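Local coordinates for protein Two-component response regulator yesN (Fusobacterium nucleatum, PDB 3LSG) that probably binds specific DNA sequences and regulates transcription through the C-terminal AraC-type helix-turn-helix domain of a two-component response regulator, at residues E5-I10 / I38-N43; M57-L62 / E76-E81; L69-I74 / Y85-F90. All blocks are in the same frame, centred on the assembly; numbering follows the deposited sequence.

Contact 1 of 3, residues E5-I10 / I38-N43; sequences ELIQNI and IMFKKN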
# COMPACT_ATOMS: atom_id res chain seq x y z
N GLU A 5 15.46 2.95 17.65
CA GLU A 5 14.43 3.48 18.53
C GLU A 5 13.83 4.78 17.98
O GLU A 5 12.65 5.06 18.16
CB GLU A 5 15.00 3.68 19.94
CG GLU A 5 15.55 2.39 20.54
CD GLU A 5 16.45 2.63 21.75
OE1 GLU A 5 16.28 3.66 22.44
OE2 GLU A 5 17.33 1.77 22.01
N LEU A 6 14.66 5.56 17.29
CA LEU A 6 14.18 6.73 16.57
C LEU A 6 13.14 6.32 15.54
O LEU A 6 12.05 6.90 15.47
CB LEU A 6 15.35 7.44 15.88
CG LEU A 6 15.51 8.93 16.18
CD1 LEU A 6 15.63 9.18 17.68
CD2 LEU A 6 16.73 9.48 15.45
N ILE A 7 13.48 5.33 14.72
CA ILE A 7 12.57 4.79 13.71
C ILE A 7 11.29 4.25 14.34
O ILE A 7 10.20 4.49 13.84
CB ILE A 7 13.26 3.69 12.86
CG1 ILE A 7 14.24 4.33 11.88
CG2 ILE A 7 12.21 2.88 12.10
CD1 ILE A 7 15.33 3.39 11.39
N GLN A 8 11.44 3.52 15.44
CA GLN A 8 10.27 3.01 16.16
C GLN A 8 9.34 4.12 16.60
O GLN A 8 8.12 4.00 16.47
CB GLN A 8 10.71 2.17 17.36
CG GLN A 8 11.21 0.79 16.96
CD GLN A 8 11.91 0.06 18.09
OE1 GLN A 8 12.27 0.66 19.10
NE2 GLN A 8 12.10 -1.24 17.93
N ASN A 9 9.92 5.20 17.12
CA ASN A 9 9.12 6.31 17.63
C ASN A 9 8.36 7.04 16.53
O ASN A 9 7.20 7.38 16.70
CB ASN A 9 10.02 7.33 18.36
CG ASN A 9 10.51 6.82 19.69
OD1 ASN A 9 10.24 5.68 20.08
ND2 ASN A 9 11.24 7.67 20.41
N ILE A 10 9.03 7.29 15.42
CA ILE A 10 8.39 7.96 14.30
C ILE A 10 7.20 7.13 13.85
O ILE A 10 6.11 7.66 13.62
CB ILE A 10 9.37 8.13 13.11
CG1 ILE A 10 10.54 9.04 13.50
CG2 ILE A 10 8.67 8.72 11.90
CD1 ILE A 10 11.59 9.09 12.41
N ILE A 38 16.59 -1.19 2.66
CA ILE A 38 17.64 -2.16 3.02
C ILE A 38 18.03 -2.09 4.50
O ILE A 38 18.15 -3.10 5.18
CB ILE A 38 18.91 -1.92 2.17
CG1 ILE A 38 18.61 -2.20 0.70
CG2 ILE A 38 20.10 -2.77 2.69
CD1 ILE A 38 19.77 -1.88 -0.24
N MSE A 39 18.24 -0.88 5.01
CA MSE A 39 18.68 -0.75 6.39
C MSE A 39 17.56 -1.15 7.36
O MSE A 39 17.82 -1.79 8.38
CB MSE A 39 19.20 0.65 6.68
CG MSE A 39 19.56 0.87 8.14
SE MSE A 39 18.06 1.61 9.17
CE MSE A 39 18.53 3.50 8.97
N PHE A 40 16.33 -0.79 7.02
CA PHE A 40 15.20 -1.17 7.87
C PHE A 40 15.13 -2.68 8.00
O PHE A 40 15.06 -3.21 9.11
CB PHE A 40 13.87 -0.64 7.34
CG PHE A 40 12.72 -0.83 8.29
CD1 PHE A 40 12.31 0.21 9.12
CD2 PHE A 40 12.08 -2.06 8.38
CE1 PHE A 40 11.26 0.03 10.01
CE2 PHE A 40 11.04 -2.24 9.27
CZ PHE A 40 10.63 -1.19 10.08
N LYS A 41 15.14 -3.37 6.87
CA LYS A 41 15.03 -4.82 6.84
C LYS A 41 16.20 -5.45 7.57
O LYS A 41 16.06 -6.48 8.24
CB LYS A 41 14.97 -5.32 5.40
CG LYS A 41 14.74 -6.82 5.25
CD LYS A 41 14.17 -7.15 3.87
CE LYS A 41 14.19 -8.64 3.59
NZ LYS A 41 13.53 -9.41 4.68
N LYS A 42 17.38 -4.84 7.46
CA LYS A 42 18.52 -5.32 8.22
C LYS A 42 18.26 -5.22 9.72
O LYS A 42 18.43 -6.19 10.45
CB LYS A 42 19.80 -4.56 7.84
CG LYS A 42 21.06 -5.21 8.38
CD LYS A 42 21.20 -6.64 7.86
CE LYS A 42 22.52 -7.27 8.30
NZ LYS A 42 22.76 -8.62 7.71
N ASN A 43 17.80 -4.05 10.17
CA ASN A 43 17.62 -3.80 11.60
C ASN A 43 16.40 -4.45 12.28
O ASN A 43 16.48 -4.83 13.45
CB ASN A 43 17.59 -2.30 11.88
CG ASN A 43 18.95 -1.66 11.73
OD1 ASN A 43 19.74 -2.01 10.85
ND2 ASN A 43 19.24 -0.70 12.61
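Ile7 meets Met39 and Phe40 with two different ends of one branched side chain, a compact example of how a single beta-branched residue can join two helices. Its CG2 methyl approaches the rim of the Phe40 ring near the ring plane, with 3.7 Å between Ile7 CG2 and Phe40 CE1. Its longer arm goes elsewhere: Ile7 CD1 reaches the selenium of Met39, a selenomethionine in this crystal, and the two side chains meet tip to tip at 3.9 Å from CD1 to SE. The division follows from the first torsion of Ile7 (chi1 -75°), which sets CG2 anti to the backbone N and swings CG1 in beside that nitrogen. Met39 starts out extended and then bends at both following torsions, near -92° and -93°, bringing SE and CE round to the isoleucine although its CB does not aim at the opposite helix. Phe40 likewise gains the contact through the CD1-CE1 side of its ring.

No hydrogen bond crosses between 5-10 and 38-43; the contact is purely apolar, and the closest pair of CA atoms, those of Ile7 and Phe40, stands 8.7 Å apart. Around it, Phe44 stacks on the Phe40 ring and Tyr51 meets that ring edge-to-face, while Leu29 also packs on Ile7 and Leu31 on Met39. Ile10, one turn on from Ile7, touches Leu25 and Lys28 of helix 22-28. Helix 33-44 is by its place in the chain probably the recognition helix of the first helix-turn-helix unit; the packing of helix 2-14 on the two helices of that unit, 22-28 and 33-44, is typical of the N-terminal half of AraC-type DNA-binding domains.

Contact 2 of 3, residues M57-L62 / E76-E81; sequences MEKAKL and EQVGFE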
# COMPACT_ATOMS: atom_id res chain seq x y z
N MSE A 57 -2.52 -3.33 12.20
CA MSE A 57 -3.37 -4.49 12.51
C MSE A 57 -3.50 -4.71 14.02
O MSE A 57 -4.57 -5.04 14.53
CB MSE A 57 -2.81 -5.76 11.85
CG MSE A 57 -2.87 -5.77 10.31
SE MSE A 57 -4.65 -5.44 9.57
CE MSE A 57 -4.71 -3.49 9.47
N GLU A 58 -2.39 -4.54 14.74
CA GLU A 58 -2.43 -4.69 16.18
C GLU A 58 -3.35 -3.64 16.81
O GLU A 58 -4.11 -3.96 17.72
CB GLU A 58 -1.02 -4.68 16.77
CG GLU A 58 -0.26 -5.96 16.41
CD GLU A 58 1.23 -5.96 16.77
OE1 GLU A 58 1.79 -4.88 17.09
OE2 GLU A 58 1.84 -7.04 16.71
N LYS A 59 -3.30 -2.41 16.31
CA LYS A 59 -4.21 -1.37 16.79
C LYS A 59 -5.65 -1.70 16.39
O LYS A 59 -6.57 -1.50 17.16
CB LYS A 59 -3.78 -0.00 16.27
CG LYS A 59 -4.61 1.18 16.77
CD LYS A 59 -4.69 1.21 18.29
CE LYS A 59 -5.13 2.59 18.81
NZ LYS A 59 -5.17 2.65 20.30
N ALA A 60 -5.84 -2.24 15.19
CA ALA A 60 -7.18 -2.60 14.74
C ALA A 60 -7.76 -3.65 15.68
O ALA A 60 -8.91 -3.55 16.12
CB ALA A 60 -7.14 -3.13 13.33
N LYS A 61 -6.95 -4.65 16.00
CA LYS A 61 -7.33 -5.68 16.96
C LYS A 61 -7.79 -5.07 18.28
O LYS A 61 -8.85 -5.41 18.80
CB LYS A 61 -6.14 -6.62 17.22
CG LYS A 61 -6.40 -7.65 18.32
CD LYS A 61 -5.20 -8.57 18.53
CE LYS A 61 -5.28 -9.28 19.88
NZ LYS A 61 -4.16 -10.26 20.03
N LEU A 62 -6.99 -4.16 18.81
CA LEU A 62 -7.30 -3.50 20.07
C LEU A 62 -8.66 -2.80 20.01
O LEU A 62 -9.50 -2.98 20.89
CB LEU A 62 -6.17 -2.52 20.43
CG LEU A 62 -6.30 -1.69 21.70
CD1 LEU A 62 -6.64 -2.57 22.90
CD2 LEU A 62 -5.03 -0.88 21.97
N GLU A 76 -10.17 4.18 9.54
CA GLU A 76 -9.68 5.56 9.59
C GLU A 76 -8.66 5.75 10.71
O GLU A 76 -7.66 6.43 10.55
CB GLU A 76 -10.86 6.52 9.80
CG GLU A 76 -10.45 7.96 9.94
CD GLU A 76 -11.65 8.87 10.06
OE1 GLU A 76 -12.59 8.50 10.80
OE2 GLU A 76 -11.66 9.94 9.42
N GLN A 77 -8.92 5.13 11.85
CA GLN A 77 -8.08 5.33 13.02
C GLN A 77 -6.75 4.57 12.96
O GLN A 77 -5.86 4.81 13.76
CB GLN A 77 -8.86 4.99 14.28
CG GLN A 77 -9.97 5.99 14.51
CD GLN A 77 -10.71 5.77 15.80
OE1 GLN A 77 -10.16 5.24 16.77
NE2 GLN A 77 -11.97 6.18 15.83
N VAL A 78 -6.62 3.65 12.01
CA VAL A 78 -5.35 2.92 11.87
C VAL A 78 -4.67 3.23 10.54
O VAL A 78 -3.81 2.48 10.08
CB VAL A 78 -5.49 1.40 12.10
CG1 VAL A 78 -6.15 1.16 13.45
CG2 VAL A 78 -6.31 0.75 10.98
N GLY A 79 -5.05 4.35 9.93
CA GLY A 79 -4.34 4.82 8.76
C GLY A 79 -4.82 4.32 7.41
O GLY A 79 -4.07 4.42 6.44
N PHE A 80 -6.04 3.80 7.33
CA PHE A 80 -6.60 3.34 6.05
C PHE A 80 -7.72 4.26 5.58
O PHE A 80 -8.70 4.44 6.29
CB PHE A 80 -7.20 1.93 6.19
CG PHE A 80 -6.18 0.84 6.19
CD1 PHE A 80 -5.89 0.14 5.02
CD2 PHE A 80 -5.51 0.49 7.35
CE1 PHE A 80 -4.95 -0.89 5.02
CE2 PHE A 80 -4.59 -0.52 7.37
CZ PHE A 80 -4.29 -1.21 6.20
N GLU A 81 -7.60 4.82 4.38
CA GLU A 81 -8.69 5.65 3.88
C GLU A 81 -9.80 4.81 3.25
O GLU A 81 -10.93 5.26 3.12
CB GLU A 81 -8.21 6.77 2.93
CG GLU A 81 -6.91 6.52 2.17
CD GLU A 81 -6.41 7.78 1.44
OE1 GLU A 81 -5.38 7.70 0.71
OE2 GLU A 81 -7.04 8.85 1.60
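The ring of Phe80 receives the CE methyl of Met57, a selenomethionine here, obliquely, beside its CE2 and CZ atoms, at 3.6 Å from Met57 CE to Phe80 CE2. At the opposite corner of the same ring, Phe80 CD1 rests on the backbone of the next helix, 3.7 Å from Phe86 CA, so the phenyl group fills the space between two helices. The side chains of Met57 and Phe80 cross at about a right angle. Met57 points its CB away from the 76-81 segment, and bends at chi2 and chi3 turn the methyl back to the ring.

Val78 makes the second point of contact, working as a wedge with one methyl. Its CG1 sits 3.7 Å from Lys59 CG and also meets the backbone at Ala60, 3.8 Å from Ala60 N. The small side chain of Ala60 is consistent with this close approach: the CA atoms of Ala60 and Val78 are 6.5 Å apart. Lys59 contributes just the base of its chain, its amino end leading away from the contact.

Val78 is the first residue to leave helical backbone angles after helix 71-77, and Gly79 follows with a positive phi of 90°, a backbone shape that glycine accommodates readily, in the turn between the two helices of a helix-turn-helix. The segment 57-62 belongs to the long helix 48-66, while the chain from Val78 to Glu81 forms the turn from helix 71-77 to helix 83-94; Ala60 additionally touches Ile74 on the former, and Met57 packs on Tyr93 of the latter.

Contact 3 of 3, residues L69-I74 / Y85-F90; sequences LKNYEI and YFITKF. With PO4 (phosphate ion), chain F.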
# COMPACT_ATOMS: atom_id res chain seq x y z
N LEU A 69 -16.77 0.70 17.75
CA LEU A 69 -16.51 1.38 16.49
C LEU A 69 -16.83 0.51 15.27
O LEU A 69 -16.56 -0.69 15.26
CB LEU A 69 -15.04 1.82 16.42
CG LEU A 69 -14.57 2.84 17.46
CD1 LEU A 69 -13.07 2.97 17.39
CD2 LEU A 69 -15.26 4.19 17.25
N LYS A 70 -17.39 1.13 14.23
CA LYS A 70 -17.61 0.47 12.94
C LYS A 70 -16.29 0.27 12.20
O LYS A 70 -15.29 0.94 12.48
CB LYS A 70 -18.59 1.28 12.07
CG LYS A 70 -19.96 1.50 12.73
CD LYS A 70 -20.71 0.17 12.76
CE LYS A 70 -21.78 0.13 13.81
NZ LYS A 70 -22.27 -1.27 13.93
N ASN A 71 -16.28 -0.65 11.24
CA ASN A 71 -15.08 -0.89 10.44
C ASN A 71 -14.55 0.38 9.79
O ASN A 71 -13.36 0.61 9.78
CB ASN A 71 -15.31 -1.99 9.39
CG ASN A 71 -15.46 -3.37 10.03
OD1 ASN A 71 -14.95 -3.60 11.12
ND2 ASN A 71 -16.12 -4.28 9.33
N TYR A 72 -15.45 1.21 9.23
CA TYR A 72 -14.99 2.42 8.56
C TYR A 72 -14.31 3.37 9.55
O TYR A 72 -13.43 4.14 9.16
CB TYR A 72 -16.10 3.12 7.73
CG TYR A 72 -17.25 3.64 8.56
CD1 TYR A 72 -17.17 4.88 9.21
CD2 TYR A 72 -18.41 2.89 8.71
CE1 TYR A 72 -18.23 5.35 9.99
CE2 TYR A 72 -19.47 3.34 9.49
CZ TYR A 72 -19.37 4.57 10.13
OH TYR A 72 -20.43 5.01 10.90
N GLU A 73 -14.68 3.28 10.83
CA GLU A 73 -14.06 4.13 11.85
C GLU A 73 -12.70 3.58 12.27
O GLU A 73 -11.73 4.32 12.39
CB GLU A 73 -14.93 4.23 13.09
CG GLU A 73 -16.29 4.86 12.86
CD GLU A 73 -17.08 5.02 14.15
OE1 GLU A 73 -17.62 4.02 14.65
OE2 GLU A 73 -17.17 6.16 14.65
N ILE A 74 -12.64 2.29 12.52
CA ILE A 74 -11.38 1.64 12.83
C ILE A 74 -10.39 1.79 11.68
O ILE A 74 -9.23 2.11 11.91
CB ILE A 74 -11.59 0.17 13.17
CG1 ILE A 74 -12.37 0.05 14.48
CG2 ILE A 74 -10.24 -0.55 13.32
CD1 ILE A 74 -12.89 -1.37 14.75
N TYR A 85 -10.37 -1.99 1.71
CA TYR A 85 -8.97 -2.38 1.64
C TYR A 85 -8.48 -2.77 3.03
O TYR A 85 -7.80 -3.78 3.19
CB TYR A 85 -8.11 -1.25 1.06
CG TYR A 85 -6.72 -1.73 0.63
CD1 TYR A 85 -6.57 -2.67 -0.39
CD2 TYR A 85 -5.58 -1.23 1.25
CE1 TYR A 85 -5.32 -3.11 -0.77
CE2 TYR A 85 -4.32 -1.65 0.86
CZ TYR A 85 -4.19 -2.59 -0.15
OH TYR A 85 -2.92 -3.00 -0.52
N PHE A 86 -8.82 -1.98 4.03
CA PHE A 86 -8.60 -2.36 5.43
C PHE A 86 -9.10 -3.77 5.75
O PHE A 86 -8.39 -4.57 6.33
CB PHE A 86 -9.26 -1.36 6.40
CG PHE A 86 -9.40 -1.90 7.82
CD1 PHE A 86 -8.28 -2.12 8.62
CD2 PHE A 86 -10.64 -2.21 8.33
CE1 PHE A 86 -8.41 -2.63 9.91
CE2 PHE A 86 -10.78 -2.70 9.63
CZ PHE A 86 -9.67 -2.91 10.42
N ILE A 87 -10.33 -4.08 5.35
CA ILE A 87 -10.89 -5.40 5.61
C ILE A 87 -10.07 -6.51 4.92
O ILE A 87 -9.81 -7.56 5.52
CB ILE A 87 -12.37 -5.47 5.18
CG1 ILE A 87 -13.28 -4.76 6.20
CG2 ILE A 87 -12.83 -6.92 5.01
CD1 ILE A 87 -14.65 -4.38 5.62
N THR A 88 -9.64 -6.27 3.68
CA THR A 88 -8.83 -7.26 2.98
C THR A 88 -7.47 -7.48 3.63
O THR A 88 -6.98 -8.61 3.67
CB THR A 88 -8.63 -6.92 1.48
OG1 THR A 88 -7.76 -5.79 1.36
CG2 THR A 88 -9.96 -6.63 0.81
N LYS A 89 -6.84 -6.41 4.13
CA LYS A 89 -5.54 -6.58 4.80
C LYS A 89 -5.73 -7.32 6.12
O LYS A 89 -4.96 -8.21 6.46
CB LYS A 89 -4.85 -5.22 5.03
CG LYS A 89 -4.29 -4.55 3.77
CD LYS A 89 -3.15 -5.38 3.19
CE LYS A 89 -2.36 -4.62 2.14
NZ LYS A 89 -1.41 -5.52 1.42
N PHE A 90 -6.77 -6.94 6.87
CA PHE A 90 -7.05 -7.55 8.16
C PHE A 90 -7.28 -9.05 7.97
O PHE A 90 -6.77 -9.88 8.73
CB PHE A 90 -8.30 -6.92 8.79
CG PHE A 90 -8.54 -7.35 10.21
CD1 PHE A 90 -8.13 -6.56 11.28
CD2 PHE A 90 -9.17 -8.56 10.48
CE1 PHE A 90 -8.35 -6.97 12.60
CE2 PHE A 90 -9.40 -8.96 11.79
CZ PHE A 90 -8.98 -8.17 12.85
P PO4 F . 0.42 -2.58 -0.04
O1 PO4 F . 1.43 -2.44 1.07
O2 PO4 F . 1.01 -2.15 -1.36
O3 PO4 F . -0.00 -4.03 -0.13
O4 PO4 F . -0.78 -1.71 0.27
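The amide of Asn71 lies against a hydrocarbon: ND2 is 4.0 Å from the CD1 methyl of Ile87, the two side chains crossing at about a right angle. No hydrogen bond spans the contact, and across it the amide meets Ile87 by packing alone. Ile87 reaches it with the end of its longer arm, CG1 standing beside the backbone N (chi1 -77°). Deeper in, Ile74 presses its CG2 methyl obliquely against the tip of the Phe86 ring, 3.8 Å from Phe86 CZ. The carbonyl O of Asn71 approaches the same ring more loosely, 4.2 Å from Phe86 CD2. Pro98 of the last helix touches Asn71, Phe86 and Ile87, closing one side of the contact.

These two helices, 71-77 and 83-94, form the second helix-turn-helix of the AraC-type domain, and helix 83-94 is by its position probably the recognition helix. The first of them starts neatly: Glu73, three residues beyond the N-cap residue Lys70, takes the backbone N-H of Lys70 on the anti lone pair of OE1 (2.9 Å from Lys70 N to Glu73 OE1).

On helix 83-94, Tyr85 and Lys89 turn to a phosphate ion, probably derived from the crystallisation liquor. Tyr85 OH donates to phosphate O4, which lies in the plane of the tyrosine ring at its edge, with 2.6 Å between OH and O4. Lys89 passes its CG over one face of that ring, toward its rim, and, bent at chi2, brings NZ to phosphate O3, also at 2.6 Å. Tyr85 and Lys89 of the second subunit bind the same ion, which therefore bridges the two chains where their Lys89 residues pack together.

How the contacts relate
Contacts 2 and 3 belong to one continuous packing unit, their centres about 7 Å apart, and both draw on helix 71-77; contact 1 lies on the other side of the chain's centre, about 21 Å from contact 2, centre to centre. Phe86 fuses the neighbouring pair: its CE1 lies 3.7 Å from Ala60 CB, so the long helix 48-66 backs the second helix-turn-helix. Contacts 1 and 2 are buried and rely on apolar side chains with selenomethionine tips, whereas contact 3 is only partly buried, mixes in an amide and holds, on its outer side, a phosphate shared with the second subunit. Helix 48-66 thus links the first unit, which holds contact 1, to the second, as in AraC-type domains.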